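PDB 6IDN: ICChI, a glycosylated chitinase from Ipomoea carnea, which has chitinase and lysozyme activity, probably cleaving beta-1,4 linkages of chitin and peptidoglycan as a TIM-barrel enzyme of glycosyl hydrolase family 18. Local coordinates for residues 16-27 with 62-73. Residues are numbered along the deposited sequence; the frame is centred on the assembly and turned at random.
Sequences LRETCDTDDYDI and SEISYCKSKGIK
Cys20 and Cys67 join two neighbouring outer helices of the TIM barrel through a disulfide, SG to SG 2.0 Å. Helices 16-21 and 62-69 run nearly parallel, 11° between their axes, and each leads into a barrel strand. The packed side lies around this bond, facing strand 27-36: Leu16 CD2 meets Ile64 CG1, Leu16 CG lies near the Cys67 sulfur, and Ile72 CD1 reaches Cys20 CB at 3.7 Å, while Leu16, Cys20 and Ile72 all touch Ile28. Further along both chains, Ile27 and Lys73 form a parallel bridge, and Lys73 N donates to Asp26 O. Gly71, with positive phi, is the C-prime residue of the Schellman motif that ends helix 62-69 and turns the chain into its strand.

The outer side is polar and wetter. Arg17 tilts its guanidinium over one face of the Tyr66 ring, NH1 above the ring centre, a cation-pi contact with CZ 4.2 Å from the centroid and the planes 33° apart. Tyr66 CG stands anti to the backbone N (chi1 171°), carrying the ring across to helix 16-21, where OH donates to Asp21 OD1, which lies at the ring edge, at a distance (2.4 Å) so short that its exact length is doubtful. A leucine in place of Tyr66 would probably leave the Arg17 guanidinium without its aromatic face and Asp21 without its hydroxyl donor. Glu63 OE1 accepts from Arg17 N at 3.0 Å and also from a water that is bound to Leu16 N. Beyond the disulfide along the chain, Lys70, kinked twice near its end, bends back to Asp23, and NZ takes the syn lone pair of Asp23 OD1 in a salt bridge of 2.9 Å.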
loop_
_atom_site.group_PDB
_atom_site.type_symbol
_atom_site.label_atom_id
_atom_site.label_comp_id
_atom_site.label_asym_id
_atom_site.label_seq_id
_atom_site.Cartn_x
_atom_site.Cartn_y
_atom_site.Cartn_z
ATOM N N LEU A 16 -6.274 -0.308 -14.972
ATOM C CA LEU A 16 -5.421 0.634 -14.260
ATOM C C LEU A 16 -5.522 2.021 -14.881
ATOM O O LEU A 16 -5.563 3.028 -14.168
ATOM C CB LEU A 16 -3.980 0.126 -14.266
ATOM C CG LEU A 16 -2.940 0.984 -13.560
ATOM C CD1 LEU A 16 -3.183 1.084 -12.053
ATOM C CD2 LEU A 16 -1.547 0.421 -13.855
ATOM N N ARG A 17 -5.591 2.091 -16.215
ATOM C CA ARG A 17 -5.755 3.380 -16.882
ATOM C C ARG A 17 -7.046 4.067 -16.448
ATOM O O ARG A 17 -7.052 5.265 -16.154
ATOM C CB ARG A 17 -5.738 3.203 -18.405
ATOM C CG ARG A 17 -6.061 4.497 -19.162
ATOM C CD ARG A 17 -6.130 4.317 -20.681
ATOM N NE ARG A 17 -4.832 3.949 -21.238
ATOM C CZ ARG A 17 -3.945 4.820 -21.707
ATOM N NH1 ARG A 17 -4.215 6.117 -21.697
ATOM N NH2 ARG A 17 -2.784 4.392 -22.184
ATOM N N GLU A 18 -8.152 3.321 -16.417
ATOM C CA GLU A 18 -9.418 3.905 -15.985
ATOM C C GLU A 18 -9.348 4.349 -14.531
ATOM O O GLU A 18 -9.911 5.385 -14.155
ATOM C CB GLU A 18 -10.548 2.897 -16.180
ATOM C CG GLU A 18 -10.927 2.688 -17.640
ATOM C CD GLU A 18 -11.785 1.461 -17.853
ATOM O OE1 GLU A 18 -11.884 0.616 -16.943
ATOM O OE2 GLU A 18 -12.382 1.346 -18.942
ATOM N N THR A 19 -8.671 3.564 -13.701
ATOM C CA THR A 19 -8.486 3.947 -12.309
ATOM C C THR A 19 -7.745 5.275 -12.206
ATOM O O THR A 19 -8.160 6.182 -11.473
ATOM C CB THR A 19 -7.744 2.824 -11.593
ATOM O OG1 THR A 19 -8.564 1.647 -11.636
ATOM C CG2 THR A 19 -7.439 3.194 -10.135
ATOM N N CYS A 20 -6.657 5.421 -12.961
ATOM C CA CYS A 20 -5.939 6.688 -12.938
ATOM C C CYS A 20 -6.786 7.814 -13.513
ATOM O O CYS A 20 -6.729 8.948 -13.027
ATOM C CB CYS A 20 -4.617 6.550 -13.689
ATOM S SG CYS A 20 -3.487 5.521 -12.763
ATOM N N ASP A 21 -7.583 7.520 -14.545
ATOM C CA ASP A 21 -8.398 8.543 -15.188
ATOM C C ASP A 21 -9.571 9.027 -14.329
ATOM O O ASP A 21 -10.260 9.970 -14.730
ATOM C CB ASP A 21 -8.903 8.016 -16.532
ATOM C CG ASP A 21 -7.909 8.256 -17.672
ATOM O OD1 ASP A 21 -7.135 9.233 -17.605
ATOM O OD2 ASP A 21 -7.902 7.466 -18.642
ATOM N N THR A 22 -9.825 8.435 -13.161
ATOM C CA THR A 22 -10.777 9.056 -12.246
ATOM C C THR A 22 -10.268 10.396 -11.740
ATOM O O THR A 22 -11.077 11.234 -11.321
ATOM C CB THR A 22 -11.072 8.153 -11.042
ATOM O OG1 THR A 22 -9.927 8.096 -10.177
ATOM C CG2 THR A 22 -11.454 6.762 -11.498
ATOM N N ASP A 23 -8.949 10.606 -11.770
ATOM C CA ASP A 23 -8.297 11.793 -11.234
ATOM C C ASP A 23 -8.557 11.958 -9.737
ATOM O O ASP A 23 -8.346 13.036 -9.177
ATOM C CB ASP A 23 -8.712 13.045 -12.020
ATOM C CG ASP A 23 -8.207 13.011 -13.449
ATOM O OD1 ASP A 23 -7.045 12.604 -13.645
ATOM O OD2 ASP A 23 -8.963 13.374 -14.376
ATOM N N ASP A 24 -8.999 10.884 -9.078
ATOM C CA ASP A 24 -9.214 10.888 -7.635
ATOM C C ASP A 24 -8.001 10.421 -6.850
ATOM O O ASP A 24 -7.926 10.686 -5.643
ATOM C CB ASP A 24 -10.402 9.987 -7.266
ATOM C CG ASP A 24 -11.742 10.644 -7.534
ATOM O OD1 ASP A 24 -11.770 11.868 -7.782
ATOM O OD2 ASP A 24 -12.775 9.940 -7.503
ATOM N N TYR A 25 -7.058 9.728 -7.489
ATOM C CA TYR A 25 -5.983 9.050 -6.772
ATOM C C TYR A 25 -4.627 9.643 -7.121
ATOM O O TYR A 25 -4.339 9.950 -8.286
ATOM C CB TYR A 25 -5.975 7.554 -7.075
ATOM C CG TYR A 25 -7.348 6.934 -7.052
ATOM C CD1 TYR A 25 -8.140 6.998 -5.913
ATOM C CD2 TYR A 25 -7.875 6.303 -8.184
ATOM C CE1 TYR A 25 -9.397 6.432 -5.884
ATOM C CE2 TYR A 25 -9.132 5.730 -8.156
ATOM C CZ TYR A 25 -9.892 5.799 -7.011
ATOM O OH TYR A 25 -11.145 5.235 -6.976
ATOM N N ASP A 26 -3.811 9.811 -6.093
ATOM C CA ASP A 26 -2.437 10.247 -6.246
ATOM C C ASP A 26 -1.440 9.108 -6.177
ATOM O O ASP A 26 -0.310 9.283 -6.638
ATOM C CB ASP A 26 -2.101 11.263 -5.154
ATOM C CG ASP A 26 -3.064 12.416 -5.139
ATOM O OD1 ASP A 26 -2.854 13.378 -5.933
ATOM O OD2 ASP A 26 -4.059 12.355 -4.382
ATOM N N ILE A 27 -1.836 7.968 -5.602
ATOM C CA ILE A 27 -0.997 6.778 -5.439
ATOM C C ILE A 27 -1.852 5.547 -5.702
ATOM O O ILE A 27 -2.981 5.456 -5.211
ATOM C CB ILE A 27 -0.391 6.692 -4.022
ATOM C CG1 ILE A 27 0.433 7.949 -3.740
ATOM C CG2 ILE A 27 0.467 5.464 -3.896
ATOM C CD1 ILE A 27 0.806 8.116 -2.293
ATOM N N SER A 62 2.353 0.207 -20.394
ATOM C CA SER A 62 1.851 1.426 -21.015
ATOM C C SER A 62 0.881 2.161 -20.099
ATOM O O SER A 62 0.844 3.397 -20.093
ATOM C CB SER A 62 1.177 1.097 -22.351
ATOM O OG SER A 62 2.133 0.679 -23.318
ATOM N N GLU A 63 0.088 1.420 -19.320
ATOM C CA GLU A 63 -0.863 2.059 -18.417
ATOM C C GLU A 63 -0.156 2.626 -17.189
ATOM O O GLU A 63 -0.520 3.705 -16.703
ATOM C CB GLU A 63 -1.958 1.062 -18.023
ATOM C CG GLU A 63 -2.647 0.446 -19.247
ATOM C CD GLU A 63 -3.932 -0.309 -18.945
ATOM O OE1 GLU A 63 -4.508 -0.123 -17.856
ATOM O OE2 GLU A 63 -4.377 -1.084 -19.823
ATOM N N ILE A 64 0.861 1.923 -16.687
ATOM C CA ILE A 64 1.694 2.468 -15.614
ATOM C C ILE A 64 2.355 3.758 -16.083
ATOM O O ILE A 64 2.328 4.784 -15.394
ATOM C CB ILE A 64 2.737 1.426 -15.165
ATOM C CG1 ILE A 64 2.056 0.194 -14.553
ATOM C CG2 ILE A 64 3.729 2.029 -14.159
ATOM C CD1 ILE A 64 2.969 -1.033 -14.475
ATOM N N SER A 65 2.953 3.728 -17.276
ATOM C CA SER A 65 3.579 4.934 -17.802
ATOM C C SER A 65 2.572 6.072 -17.905
ATOM O O SER A 65 2.891 7.227 -17.598
ATOM C CB SER A 65 4.200 4.646 -19.167
ATOM O OG SER A 65 5.040 5.712 -19.564
ATOM N N TYR A 66 1.354 5.764 -18.345
ATOM C CA TYR A 66 0.331 6.795 -18.474
ATOM C C TYR A 66 -0.053 7.353 -17.107
ATOM O O TYR A 66 -0.156 8.573 -16.932
ATOM C CB TYR A 66 -0.889 6.229 -19.194
ATOM C CG TYR A 66 -2.074 7.163 -19.183
ATOM C CD1 TYR A 66 -2.149 8.235 -20.070
ATOM C CD2 TYR A 66 -3.115 6.978 -18.283
ATOM C CE1 TYR A 66 -3.239 9.095 -20.054
ATOM C CE2 TYR A 66 -4.209 7.829 -18.265
ATOM C CZ TYR A 66 -4.264 8.885 -19.154
ATOM O OH TYR A 66 -5.347 9.740 -19.129
ATOM N N CYS A 67 -0.259 6.474 -16.124
ATOM C CA CYS A 67 -0.540 6.937 -14.766
ATOM C C CYS A 67 0.566 7.853 -14.266
ATOM O O CYS A 67 0.300 8.921 -13.708
ATOM C CB CYS A 67 -0.697 5.746 -13.825
ATOM S SG CYS A 67 -2.150 4.762 -14.098
ATOM N N LYS A 68 1.822 7.449 -14.462
ATOM C CA LYS A 68 2.930 8.269 -13.988
ATOM C C LYS A 68 2.999 9.606 -14.721
ATOM O O LYS A 68 3.364 10.622 -14.116
ATOM C CB LYS A 68 4.241 7.487 -14.115
ATOM C CG LYS A 68 4.289 6.255 -13.201
ATOM C CD LYS A 68 5.422 5.312 -13.581
ATOM C CE LYS A 68 6.775 6.014 -13.483
ATOM N NZ LYS A 68 7.898 5.091 -13.814
ATOM N N SER A 69 2.627 9.637 -16.006
ATOM C CA SER A 69 2.609 10.897 -16.741
ATOM C C SER A 69 1.634 11.896 -16.133
ATOM O O SER A 69 1.788 13.102 -16.343
ATOM C CB SER A 69 2.265 10.653 -18.213
ATOM O OG SER A 69 0.865 10.548 -18.415
ATOM N N LYS A 70 0.653 11.431 -15.362
ATOM C CA LYS A 70 -0.280 12.321 -14.684
ATOM C C LYS A 70 0.164 12.676 -13.271
ATOM O O LYS A 70 -0.622 13.261 -12.518
ATOM C CB LYS A 70 -1.675 11.691 -14.648
ATOM C CG LYS A 70 -2.244 11.420 -16.032
ATOM C CD LYS A 70 -3.385 10.414 -15.987
ATOM C CE LYS A 70 -4.605 10.944 -15.245
ATOM N NZ LYS A 70 -5.131 12.226 -15.793
ATOM N N GLY A 71 1.396 12.338 -12.895
ATOM C CA GLY A 71 1.883 12.593 -11.556
ATOM C C GLY A 71 1.442 11.595 -10.514
ATOM O O GLY A 71 1.601 11.862 -9.319
ATOM N N ILE A 72 0.892 10.465 -10.920
ATOM C CA ILE A 72 0.443 9.437 -9.988
ATOM C C ILE A 72 1.594 8.471 -9.740
ATOM O O ILE A 72 2.244 8.008 -10.683
ATOM C CB ILE A 72 -0.792 8.707 -10.546
ATOM C CG1 ILE A 72 -1.942 9.703 -10.747
ATOM C CG2 ILE A 72 -1.181 7.547 -9.639
ATOM C CD1 ILE A 72 -3.079 9.183 -11.601
ATOM N N LYS A 73 1.866 8.168 -8.467
ATOM C CA LYS A 73 2.861 7.156 -8.133
ATOM C C LYS A 73 2.206 5.785 -8.121
ATOM O O LYS A 73 1.034 5.644 -7.750
ATOM C CB LYS A 73 3.503 7.419 -6.766
ATOM C CG LYS A 73 4.171 8.781 -6.661
ATOM C CD LYS A 73 4.781 8.975 -5.290
ATOM C CE LYS A 73 5.552 10.296 -5.188
ATOM N NZ LYS A 73 4.715 11.522 -5.273
HETATM O O HOH W 1 -5.220 -2.544 -16.548
HETATM O O HOH W 2 -5.931 1.378 -21.476
HETATM O O HOH W 3 -0.301 13.104 -7.378
HETATM O O HOH W 4 1.529 11.142 -5.969
#